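Local structure of mandelate racemase/muconate lactonizing enzyme/Enolase superfamily (Rhodobacter sphaeroides, 2HZG) at residues A99-W111 with I276-K288. The protein belongs to the enolase superfamily, pairing an enolase-type N-terminal domain with a TIM-barrel domain, with a sodium ion bound in the crystal structure. Sequence-based numbering, arbitrary orientation.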
loop_
_atom_site.group_PDB
_atom_site.type_symbol
_atom_site.label_atom_id
_atom_site.label_comp_id
_atom_site.label_asym_id
_atom_site.label_seq_id
_atom_site.Cartn_x
_atom_site.Cartn_y
_atom_site.Cartn_z
ATOM N N ALA A 99 -7.338 2.232 0.201
ATOM C CA ALA A 99 -7.977 3.543 0.444
ATOM C C ALA A 99 -7.344 4.779 -0.263
ATOM O O ALA A 99 -8.074 5.565 -0.853
ATOM C CB ALA A 99 -8.176 3.809 1.936
ATOM N N PRO A 100 -6.005 4.962 -0.192
ATOM C CA PRO A 100 -5.402 6.172 -0.768
ATOM C C PRO A 100 -5.698 6.342 -2.267
ATOM O O PRO A 100 -5.795 7.468 -2.737
ATOM C CB PRO A 100 -3.898 5.937 -0.587
ATOM C CG PRO A 100 -3.779 4.948 0.465
ATOM C CD PRO A 100 -4.990 4.103 0.443
ATOM N N HIS A 101 -5.826 5.230 -2.994
ATOM C CA HIS A 101 -6.073 5.278 -4.439
ATOM C C HIS A 101 -7.495 5.746 -4.723
ATOM O O HIS A 101 -7.716 6.567 -5.621
ATOM C CB HIS A 101 -5.802 3.902 -5.053
ATOM C CG HIS A 101 -4.360 3.679 -5.389
ATOM N ND1 HIS A 101 -3.932 2.645 -6.199
ATOM C CD2 HIS A 101 -3.252 4.372 -5.046
ATOM C CE1 HIS A 101 -2.619 2.712 -6.333
ATOM N NE2 HIS A 101 -2.183 3.757 -5.650
ATOM N N MET A 102 -8.447 5.242 -3.937
ATOM C CA MET A 102 -9.835 5.703 -3.986
ATOM C C MET A 102 -9.920 7.173 -3.550
ATOM O O MET A 102 -10.549 7.993 -4.226
ATOM C CB MET A 102 -10.739 4.809 -3.110
ATOM C CG MET A 102 -12.261 5.124 -3.253
ATOM S SD MET A 102 -12.901 4.920 -4.942
ATOM C CE MET A 102 -13.109 6.603 -5.479
ATOM N N LEU A 103 -9.257 7.511 -2.448
ATOM C CA LEU A 103 -9.210 8.897 -1.979
ATOM C C LEU A 103 -8.664 9.904 -3.009
ATOM O O LEU A 103 -9.154 11.022 -3.101
ATOM C CB LEU A 103 -8.385 9.004 -0.703
ATOM C CG LEU A 103 -8.153 10.408 -0.113
ATOM C CD1 LEU A 103 -9.495 11.116 0.272
ATOM C CD2 LEU A 103 -7.252 10.290 1.092
ATOM N N SER A 104 -7.621 9.520 -3.746
ATOM C CA SER A 104 -6.991 10.420 -4.711
ATOM C C SER A 104 -8.001 11.142 -5.620
ATOM O O SER A 104 -7.974 12.377 -5.735
ATOM C CB SER A 104 -5.962 9.663 -5.568
ATOM O OG SER A 104 -4.850 9.234 -4.780
ATOM N N GLY A 105 -8.853 10.361 -6.285
ATOM C CA GLY A 105 -9.845 10.891 -7.226
ATOM C C GLY A 105 -10.891 11.757 -6.525
ATOM O O GLY A 105 -11.309 12.777 -7.060
ATOM N N ILE A 106 -11.291 11.343 -5.318
ATOM C CA ILE A 106 -12.258 12.097 -4.503
ATOM C C ILE A 106 -11.685 13.442 -4.108
ATOM O O ILE A 106 -12.328 14.460 -4.288
ATOM C CB ILE A 106 -12.664 11.313 -3.230
ATOM C CG1 ILE A 106 -13.477 10.078 -3.622
ATOM C CG2 ILE A 106 -13.445 12.222 -2.201
ATOM C CD1 ILE A 106 -13.529 9.016 -2.563
ATOM N N GLU A 107 -10.463 13.433 -3.590
ATOM C CA GLU A 107 -9.806 14.625 -3.084
ATOM C C GLU A 107 -9.595 15.664 -4.208
ATOM O O GLU A 107 -9.892 16.847 -4.033
ATOM C CB GLU A 107 -8.491 14.219 -2.386
ATOM C CG GLU A 107 -7.822 15.297 -1.501
ATOM C CD GLU A 107 -6.898 16.224 -2.299
ATOM O OE1 GLU A 107 -6.892 16.203 -3.576
ATOM O OE2 GLU A 107 -6.144 16.967 -1.650
ATOM N N MET A 108 -9.095 15.230 -5.363
ATOM C CA MET A 108 -8.932 16.168 -6.463
ATOM C C MET A 108 -10.281 16.710 -6.970
ATOM O O MET A 108 -10.342 17.871 -7.371
ATOM C CB MET A 108 -8.061 15.597 -7.602
ATOM C CG MET A 108 -8.724 14.607 -8.509
ATOM S SD MET A 108 -7.680 14.097 -9.908
ATOM C CE MET A 108 -6.323 13.340 -8.997
ATOM N N ALA A 109 -11.343 15.886 -6.918
ATOM C CA ALA A 109 -12.702 16.329 -7.288
ATOM C C ALA A 109 -13.217 17.413 -6.344
ATOM O O ALA A 109 -13.999 18.268 -6.754
ATOM C CB ALA A 109 -13.691 15.135 -7.322
ATOM N N LEU A 110 -12.772 17.372 -5.084
ATOM C CA LEU A 110 -13.082 18.419 -4.105
ATOM C C LEU A 110 -12.432 19.756 -4.438
ATOM O O LEU A 110 -13.083 20.805 -4.338
ATOM C CB LEU A 110 -12.706 17.981 -2.671
ATOM C CG LEU A 110 -13.381 16.708 -2.164
ATOM C CD1 LEU A 110 -13.057 16.517 -0.677
ATOM C CD2 LEU A 110 -14.884 16.803 -2.418
ATOM N N TRP A 111 -11.166 19.725 -4.841
ATOM C CA TRP A 111 -10.503 20.912 -5.359
ATOM C C TRP A 111 -11.180 21.465 -6.610
ATOM O O TRP A 111 -11.350 22.677 -6.723
ATOM C CB TRP A 111 -9.041 20.632 -5.654
ATOM C CG TRP A 111 -8.245 20.367 -4.398
ATOM C CD1 TRP A 111 -7.831 19.162 -3.944
ATOM C CD2 TRP A 111 -7.798 21.337 -3.452
ATOM N NE1 TRP A 111 -7.125 19.318 -2.773
ATOM C CE2 TRP A 111 -7.105 20.642 -2.440
ATOM C CE3 TRP A 111 -7.915 22.741 -3.359
ATOM C CZ2 TRP A 111 -6.526 21.292 -1.347
ATOM C CZ3 TRP A 111 -7.348 23.381 -2.277
ATOM C CH2 TRP A 111 -6.651 22.663 -1.287
ATOM N N ILE A 276 5.410 12.682 -9.012
ATOM C CA ILE A 276 4.228 12.400 -8.203
ATOM C C ILE A 276 2.968 12.340 -9.048
ATOM O O ILE A 276 2.708 13.210 -9.869
ATOM C CB ILE A 276 4.047 13.452 -7.072
ATOM C CG1 ILE A 276 5.283 13.480 -6.151
ATOM C CG2 ILE A 276 2.702 13.240 -6.336
ATOM C CD1 ILE A 276 5.525 12.202 -5.346
ATOM N N ASP A 277 2.200 11.281 -8.821
ATOM C CA ASP A 277 0.915 11.105 -9.442
ATOM C C ASP A 277 -0.172 11.496 -8.440
ATOM O O ASP A 277 -0.371 10.806 -7.449
ATOM C CB ASP A 277 0.740 9.644 -9.878
ATOM C CG ASP A 277 -0.371 9.484 -10.882
ATOM O OD1 ASP A 277 -1.484 9.953 -10.615
ATOM O OD2 ASP A 277 -0.157 8.892 -11.953
ATOM N N CYS A 278 -0.872 12.603 -8.696
ATOM C CA CYS A 278 -2.017 13.005 -7.837
ATOM C C CYS A 278 -3.119 11.950 -7.783
ATOM O O CYS A 278 -3.841 11.881 -6.803
ATOM C CB CYS A 278 -2.600 14.345 -8.281
ATOM S SG CYS A 278 -1.474 15.637 -7.843
ATOM N N GLY A 279 -3.236 11.139 -8.834
ATOM C CA GLY A 279 -4.205 10.038 -8.875
ATOM C C GLY A 279 -3.860 8.819 -8.021
ATOM O O GLY A 279 -4.641 7.863 -7.967
ATOM N N ARG A 280 -2.708 8.846 -7.343
ATOM C CA ARG A 280 -2.257 7.721 -6.498
ATOM C C ARG A 280 -1.931 8.124 -5.069
ATOM O O ARG A 280 -2.193 7.366 -4.118
ATOM C CB ARG A 280 -0.987 7.077 -7.086
ATOM C CG ARG A 280 -1.189 6.396 -8.403
ATOM C CD ARG A 280 0.113 5.782 -8.836
ATOM N NE ARG A 280 -0.043 5.047 -10.083
ATOM C CZ ARG A 280 0.952 4.752 -10.919
ATOM N NH1 ARG A 280 2.195 5.129 -10.655
ATOM N NH2 ARG A 280 0.692 4.083 -12.030
ATOM N N ILE A 281 -1.366 9.313 -4.922
ATOM C CA ILE A 281 -0.845 9.768 -3.635
ATOM C C ILE A 281 -1.905 10.315 -2.654
ATOM O O ILE A 281 -1.561 10.639 -1.506
ATOM C CB ILE A 281 0.308 10.796 -3.821
ATOM C CG1 ILE A 281 1.254 10.770 -2.614
ATOM C CG2 ILE A 281 -0.244 12.229 -4.130
ATOM C CD1 ILE A 281 2.534 11.541 -2.818
ATOM N N GLY A 282 -3.165 10.403 -3.081
ATOM C CA GLY A 282 -4.207 10.986 -2.235
ATOM C C GLY A 282 -4.669 12.362 -2.702
ATOM O O GLY A 282 -5.348 13.075 -1.964
ATOM N N GLY A 283 -4.296 12.741 -3.931
ATOM C CA GLY A 283 -4.754 13.984 -4.526
ATOM C C GLY A 283 -3.765 15.123 -4.416
ATOM O O GLY A 283 -2.559 14.907 -4.284
ATOM N N LEU A 284 -4.289 16.346 -4.479
ATOM C CA LEU A 284 -3.454 17.548 -4.599
ATOM C C LEU A 284 -2.741 17.881 -3.299
ATOM O O LEU A 284 -1.602 18.338 -3.319
ATOM C CB LEU A 284 -4.298 18.751 -5.048
ATOM C CG LEU A 284 -4.591 18.939 -6.562
ATOM C CD1 LEU A 284 -4.959 17.667 -7.299
ATOM C CD2 LEU A 284 -5.621 20.052 -6.831
ATOM N N GLY A 285 -3.435 17.683 -2.182
ATOM C CA GLY A 285 -2.875 17.986 -0.867
ATOM C C GLY A 285 -1.533 17.322 -0.606
ATOM O O GLY A 285 -0.548 18.019 -0.356
ATOM N N PRO A 286 -1.498 15.970 -0.592
ATOM C CA PRO A 286 -0.228 15.252 -0.359
ATOM C C PRO A 286 0.824 15.596 -1.407
ATOM O O PRO A 286 1.990 15.727 -1.067
ATOM C CB PRO A 286 -0.630 13.774 -0.451
ATOM C CG PRO A 286 -2.087 13.786 -0.084
ATOM C CD PRO A 286 -2.628 15.032 -0.707
ATOM N N ALA A 287 0.400 15.764 -2.663
ATOM C CA ALA A 287 1.313 16.129 -3.729
ATOM C C ALA A 287 1.972 17.493 -3.495
ATOM O O ALA A 287 3.172 17.640 -3.664
ATOM C CB ALA A 287 0.569 16.109 -5.061
ATOM N N LYS A 288 1.170 18.490 -3.111
ATOM C CA LYS A 288 1.672 19.806 -2.740
ATOM C C LYS A 288 2.612 19.712 -1.523
ATOM O O LYS A 288 3.630 20.407 -1.447
ATOM C CB LYS A 288 0.479 20.731 -2.429
ATOM C CG LYS A 288 0.838 22.108 -1.903
ATOM C CD LYS A 288 1.580 22.974 -2.921
ATOM C CE LYS A 288 1.640 24.461 -2.446
ATOM N NZ LYS A 288 2.153 24.564 -1.042
#
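E107 of helix 99-111 meets the start of helix 284-288 through its carboxylate, a worked example of how a helix N-terminus is held from outside its own chain segment. The setting is the interdomain interface of an enolase-superfamily fold, where the N-terminal domain packs on the TIM barrel, at the turn leaving strand 273-276; the two helix segments cross at -94°. OE1 of E107 takes L284 N at 2.8 Å, from above the carboxylate plane, and OE2 takes G285 N at 2.9 Å on its syn side but tilted out of that plane. From the opposite face, W111 NE1 donates to the same OE2 at 2.8 Å, with OE2 lying in the plane of the indole, so three N-H groups fix the carboxylate's rotation. The helix end would probably stabilise its negative charge. L284 CB sits over the five-membered ring of W111, 4.0 Å from its centroid, in a CH-pi contact, while CD1 packs on M108 CB. OE1 of E107 also lies 3.2 Å from G283 CA. One turn earlier, S104 OG accepts from G282 N at 2.7 Å and donates back to P100 O; chi1 of -67° turns the hydroxyl beside its own backbone N, within reach of both. Farther out, R280 runs alongside H101 to a salt bridge with E254, a sodium ligand. In the same pair, the CD2 edge of the H101 ring meets R280 O at 3.3 Å, near the ring plane.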